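Local coordinates for DisA protein (PDB 6CCA) that probably transfers methyl groups to carbon on polyketide intermediates, installing the gem-dimethyl group as a methyltransferase of the disorazol assembly line, at residues E50-T53 against H54-A57; C71-D75 against M76-Q80; G237-A240 against S241-A245. All blocks are in the same frame, centred on the assembly; numbering follows the deposited sequence.

Contact 1: residues E50-T53 against H54-A57; sequences ELLT and HQPA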
# COMPACT_ATOMS: atom_id res chain seq x y z
N GLU A 50 4.00 16.99 13.53
CA GLU A 50 3.65 17.56 12.23
C GLU A 50 2.77 16.59 11.39
O GLU A 50 1.78 17.04 10.81
CB GLU A 50 4.88 17.97 11.47
CG GLU A 50 4.66 18.45 10.04
CD GLU A 50 3.92 19.81 9.95
OE1 GLU A 50 3.93 20.51 10.99
OE2 GLU A 50 3.35 20.15 8.86
N LEU A 51 3.16 15.32 11.32
CA LEU A 51 2.30 14.33 10.62
C LEU A 51 0.93 14.23 11.28
O LEU A 51 -0.10 14.19 10.59
CB LEU A 51 2.98 12.95 10.63
CG LEU A 51 2.13 11.78 10.12
CD1 LEU A 51 1.95 11.99 8.60
CD2 LEU A 51 2.83 10.47 10.48
N LEU A 52 0.86 14.27 12.62
CA LEU A 52 -0.38 14.10 13.32
C LEU A 52 -1.33 15.27 13.13
O LEU A 52 -2.52 15.09 13.42
CB LEU A 52 -0.20 13.83 14.85
CG LEU A 52 0.31 12.41 15.12
CD1 LEU A 52 0.81 12.20 16.57
CD2 LEU A 52 -0.77 11.41 14.81
N THR A 53 -0.80 16.40 12.69
CA THR A 53 -1.70 17.56 12.39
C THR A 53 -2.70 17.21 11.31
O THR A 53 -3.76 17.82 11.19
CB THR A 53 -1.03 18.86 12.01
OG1 THR A 53 -0.30 18.81 10.79
CG2 THR A 53 -0.12 19.34 13.15
N HIS A 54 -2.35 16.20 10.52
CA HIS A 54 -3.28 15.77 9.46
C HIS A 54 -4.37 14.77 9.87
O HIS A 54 -5.24 14.50 9.08
CB HIS A 54 -2.42 15.21 8.31
CG HIS A 54 -1.47 16.21 7.80
ND1 HIS A 54 -1.88 17.36 7.21
CD2 HIS A 54 -0.12 16.26 7.82
CE1 HIS A 54 -0.84 18.09 6.86
NE2 HIS A 54 0.25 17.44 7.23
N GLN A 55 -4.41 14.30 11.10
CA GLN A 55 -5.40 13.36 11.49
C GLN A 55 -6.85 13.81 11.45
O GLN A 55 -7.66 13.07 11.02
CB GLN A 55 -5.04 12.73 12.81
CG GLN A 55 -5.97 11.67 13.29
CD GLN A 55 -5.20 10.70 14.10
OE1 GLN A 55 -5.01 10.93 15.32
NE2 GLN A 55 -4.62 9.69 13.42
N PRO A 56 -7.17 15.08 11.78
CA PRO A 56 -8.58 15.52 11.68
C PRO A 56 -9.07 15.46 10.23
O PRO A 56 -10.23 15.01 9.97
CB PRO A 56 -8.53 16.97 12.20
CG PRO A 56 -7.39 16.93 13.22
CD PRO A 56 -6.35 16.05 12.53
N ALA A 57 -8.18 15.77 9.29
CA ALA A 57 -8.58 15.73 7.88
C ALA A 57 -8.82 14.29 7.40
O ALA A 57 -9.81 14.02 6.72
CB ALA A 57 -7.59 16.47 7.00
O HOH W 1 2.92 18.27 7.05
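His-54 carries its ring beside its own backbone N (chi1 -59°), and Thr-53 turns OG1 between its backbone N and carbonyl carbon (chi1 65°), which sets the hydroxyl over the imidazole. Thr-53 OG1 sits 3.8 Å above the plane of the His-54 ring, over its centre. The same hydroxyl donates to Glu-50 O, at 2.7 Å from Thr-53 OG1; the backbone N of Thr-53 also reaches this carbonyl, so two donors share one acceptor. At the ring edge and in its plane, a water lies 2.8 Å from His-54 NE2 and donates to Glu-50 OE2 at 2.6 Å, linking side chains whose charged atoms do not meet; the carboxylate would tend to favour a protonated imidazole. The chain here leaves helix 45-52 and enters helix 55-75 through a type I beta turn from Leu-52 to Gln-55, closed by Gln-55 N to Leu-52 O at 3.1 Å and nearly straight at the hydrogen (170°). His-54 N bonds to Leu-51 O at 3.0 Å. Across the turn, Pro-56 CD comes 3.4 Å from Thr-53 O. Leu-51 faces inward onto His-200 and Phe-201 of helix 196-216, while His-54 touches Ala-196 at that helix's start.

Contact 2: residues C71-D75 against M76-Q80; sequences CIFQD and MGAFQ
Helix 55-75 ends in a Schellman motif: Gly-77 takes a positive phi (83°), Ala-78 N returns to Phe-73 O at 2.8 Å, and Gly-77 N bonds to Gln-74 O at 2.8 Å. Met-76 N still makes a helical bond to Ile-72 O, and a weak one to Phe-73 O. Beyond the glycine the chain folds back along the helix end, bringing Phe-79 next to Phe-73. The two aromatic side chains lie side by side and point the same way, but their planes meet at 45° with centroids 5.0 Å apart. Phe-79 CE2 comes over one face of the Phe-73 ring, offset toward its rim, while Phe-79 CD2 presses on Phe-73 CB at 3.6 Å. The methyl of Ala-78 covers part of a face of the Phe-79 ring. Away from these rings, Gln-74 extends beyond CG (chi2 -179°), and its NE2 donates to Phe-79 O at 3.1 Å, with that oxygen in the plane of the amide. The other polar links of this group, NE2 to Thr-132 O and OE1 to Lys-134 N, fix the rotation of the amide, joining the returning chain to the segment before helix 135-146. On the backbone of the same residue, Gln-74 CA makes a CA-H...O contact with Ala-78 O at 3.1 Å. Phe-73 and Phe-79 both pack on Leu-109 and Leu-112 of helix 102-114; Leu-91 of helix 88-95 meets Ala-78 and Phe-79, and Met-76 touches Leu-95 of that helix and Pro-166 of helix 165-169.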
# COMPACT_ATOMS: atom_id res chain seq x y z
N CYS A 71 -24.54 7.40 -0.90
CA CYS A 71 -24.91 8.09 -2.15
C CYS A 71 -24.76 7.18 -3.36
O CYS A 71 -25.68 7.16 -4.21
CB CYS A 71 -24.17 9.40 -2.30
SG CYS A 71 -24.96 10.49 -3.53
N ILE A 72 -23.70 6.38 -3.45
CA ILE A 72 -23.55 5.47 -4.59
C ILE A 72 -24.72 4.46 -4.67
O ILE A 72 -25.36 4.27 -5.72
CB ILE A 72 -22.21 4.70 -4.46
CG1 ILE A 72 -21.06 5.67 -4.74
CG2 ILE A 72 -22.21 3.47 -5.39
CD1 ILE A 72 -19.70 5.20 -4.29
N PHE A 73 -25.02 3.82 -3.57
CA PHE A 73 -26.24 2.96 -3.55
C PHE A 73 -27.53 3.71 -3.96
O PHE A 73 -28.35 3.16 -4.76
CB PHE A 73 -26.40 2.29 -2.19
CG PHE A 73 -25.48 1.12 -1.98
CD1 PHE A 73 -25.82 -0.14 -2.47
CD2 PHE A 73 -24.32 1.26 -1.28
CE1 PHE A 73 -24.99 -1.24 -2.27
CE2 PHE A 73 -23.48 0.18 -1.05
CZ PHE A 73 -23.81 -1.08 -1.53
N GLN A 74 -27.75 4.92 -3.43
CA GLN A 74 -28.94 5.68 -3.76
C GLN A 74 -29.00 5.99 -5.22
O GLN A 74 -30.08 5.83 -5.86
CB GLN A 74 -29.03 6.96 -2.97
CG GLN A 74 -29.16 6.70 -1.50
CD GLN A 74 -29.28 7.90 -0.66
OE1 GLN A 74 -28.88 9.02 -1.03
NE2 GLN A 74 -29.86 7.70 0.53
N ASP A 75 -27.85 6.38 -5.79
CA ASP A 75 -27.75 6.52 -7.26
C ASP A 75 -28.10 5.25 -7.99
O ASP A 75 -28.55 5.34 -9.09
CB ASP A 75 -26.34 6.89 -7.69
CG ASP A 75 -25.93 8.29 -7.24
OD1 ASP A 75 -26.79 9.13 -6.91
OD2 ASP A 75 -24.72 8.59 -7.25
N MET A 76 -27.83 4.08 -7.44
CA MET A 76 -28.26 2.84 -8.06
C MET A 76 -29.70 2.40 -7.69
O MET A 76 -30.11 1.30 -8.07
CB MET A 76 -27.27 1.75 -7.74
CG MET A 76 -25.90 1.95 -8.37
SD MET A 76 -24.63 0.90 -7.70
CE MET A 76 -24.84 -0.52 -8.72
N GLY A 77 -30.44 3.22 -6.94
CA GLY A 77 -31.82 2.92 -6.54
C GLY A 77 -31.94 2.03 -5.32
O GLY A 77 -32.89 1.24 -5.20
N ALA A 78 -30.95 2.10 -4.43
CA ALA A 78 -31.00 1.39 -3.16
C ALA A 78 -30.77 2.30 -1.99
O ALA A 78 -30.09 3.37 -2.03
CB ALA A 78 -30.02 0.21 -3.16
N PHE A 79 -31.41 1.92 -0.89
CA PHE A 79 -31.30 2.60 0.33
C PHE A 79 -31.66 4.07 0.24
O PHE A 79 -31.05 4.88 0.93
CB PHE A 79 -29.85 2.46 0.89
CG PHE A 79 -29.35 1.08 0.93
CD1 PHE A 79 -30.18 0.02 1.25
CD2 PHE A 79 -27.99 0.82 0.73
CE1 PHE A 79 -29.71 -1.27 1.33
CE2 PHE A 79 -27.51 -0.46 0.80
CZ PHE A 79 -28.36 -1.54 1.08
N GLN A 80 -32.70 4.41 -0.53
CA GLN A 80 -33.10 5.79 -0.68
C GLN A 80 -33.86 6.33 0.49
O GLN A 80 -33.84 7.54 0.72
CB GLN A 80 -33.88 5.99 -2.00
CG GLN A 80 -32.94 5.84 -3.18
CD GLN A 80 -33.61 5.42 -4.48
OE1 GLN A 80 -33.52 6.13 -5.49
NE2 GLN A 80 -34.24 4.26 -4.47

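Contact 3: residues G237-A240 against S241-A245; sequences GTTA and SVLEA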
# COMPACT_ATOMS: atom_id res chain seq x y z
N GLY A 237 6.85 6.04 -9.90
CA GLY A 237 6.49 7.36 -9.33
C GLY A 237 7.31 7.70 -8.08
O GLY A 237 7.99 8.75 -8.01
N THR A 238 7.31 6.80 -7.11
CA THR A 238 8.12 7.02 -5.91
C THR A 238 9.62 6.66 -6.10
O THR A 238 10.53 7.17 -5.39
CB THR A 238 7.56 6.24 -4.76
OG1 THR A 238 7.38 4.87 -5.14
CG2 THR A 238 6.23 6.83 -4.34
N THR A 239 9.90 5.87 -7.14
CA THR A 239 11.27 5.43 -7.40
C THR A 239 12.15 6.57 -7.84
O THR A 239 13.37 6.66 -7.50
CB THR A 239 11.26 4.26 -8.41
OG1 THR A 239 10.42 3.20 -7.89
CG2 THR A 239 12.66 3.82 -8.66
N ALA A 240 11.56 7.52 -8.53
CA ALA A 240 12.32 8.69 -9.01
C ALA A 240 13.17 9.42 -7.92
O ALA A 240 14.39 9.66 -8.05
CB ALA A 240 11.36 9.68 -9.71
N SER A 241 12.52 9.72 -6.80
CA SER A 241 13.15 10.39 -5.72
C SER A 241 14.11 9.48 -4.97
O SER A 241 15.09 9.95 -4.43
CB SER A 241 12.10 11.09 -4.85
OG SER A 241 11.41 10.10 -4.11
N VAL A 242 13.85 8.17 -4.93
CA VAL A 242 14.81 7.26 -4.39
C VAL A 242 16.14 7.29 -5.18
O VAL A 242 17.25 7.42 -4.61
CB VAL A 242 14.25 5.83 -4.33
CG1 VAL A 242 15.34 4.85 -3.93
CG2 VAL A 242 13.06 5.74 -3.34
N LEU A 243 16.02 7.16 -6.49
CA LEU A 243 17.20 7.10 -7.32
C LEU A 243 17.98 8.44 -7.21
O LEU A 243 19.19 8.47 -7.19
CB LEU A 243 16.78 6.82 -8.75
CG LEU A 243 16.14 5.47 -9.01
CD1 LEU A 243 15.81 5.35 -10.51
CD2 LEU A 243 16.97 4.30 -8.59
N GLU A 244 17.28 9.56 -7.19
CA GLU A 244 17.98 10.83 -7.05
C GLU A 244 18.74 10.89 -5.72
O GLU A 244 19.92 11.30 -5.67
CB GLU A 244 17.04 12.01 -7.20
CG GLU A 244 17.76 13.36 -7.19
CD GLU A 244 18.78 13.53 -8.35
OE1 GLU A 244 18.76 12.82 -9.40
OE2 GLU A 244 19.69 14.36 -8.20
N ALA A 245 18.10 10.45 -4.63
CA ALA A 245 18.78 10.49 -3.30
C ALA A 245 19.96 9.55 -3.27
O ALA A 245 20.98 9.77 -2.58
CB ALA A 245 17.81 10.13 -2.17
O HOH W 2 9.55 10.17 -6.67
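Thr-239 and Leu-243, one helical turn apart, meet through methyl and branch: CG2 of Thr-239 lies 3.9 Å from CG of Leu-243. This methyl stands anti to the threonine's backbone N, beside the carbonyl carbon, while OG1 (chi1 -56°) is hydrogen-bonded to Glu-230 OE1. The backbone joins the same pair, Leu-243 N to Thr-239 O at 2.9 Å; the next helical bond runs from Glu-244 N to Ala-240 O at 3.0 Å. At the helix start the grip is looser: Val-242 N reaches Thr-238 O only weakly, at 3.5 Å. There a water receives the N-H of Ser-241 at 3.0 Å and donates to Gly-237 O at 2.5 Å; Lys-193 NZ also bonds to Gly-237 O. Gly-237 closes the glycine-rich loop after strand 226-231, which in class I methyltransferases usually lies at the S-adenosylmethionine site. Glu-244 OE1 forms a salt bridge with Arg-275 and a hydrogen bond with Tyr-276. Helix 239-246 is the crossover of a beta-alpha-beta unit between parallel strands 226-231 and 253-257. Thr-239, Val-242 and Leu-243 rest on Tyr-255 of strand 253-257, Ser-241 touches Ile-206 and Val-242 touches Leu-209 of helix 196-216, and Ala-240 and Leu-243 touch Tyr-272 of helix 262-272.

From the N terminus, the three contacts follow in series, and none nests within or crosses another. Contact 1 closes the turn between helix 45-52 and helix 55-75, and contact 2 closes the opposite end of helix 55-75, where the chain turns toward strand 85-87; their centres are about 32 Å apart. Contact 3 comes later, in the opening turns of helix 239-246 of the methyltransferase domain, with its centre about 42 Å from that of contact 2, across the centre of the chain. Helix 196-216 relates the first and last: residues of contact 1 meet its start, those of contact 3 its middle. Contact 2 ties the end of helix 55-75 to helices 88-95, 102-114 and 165-169.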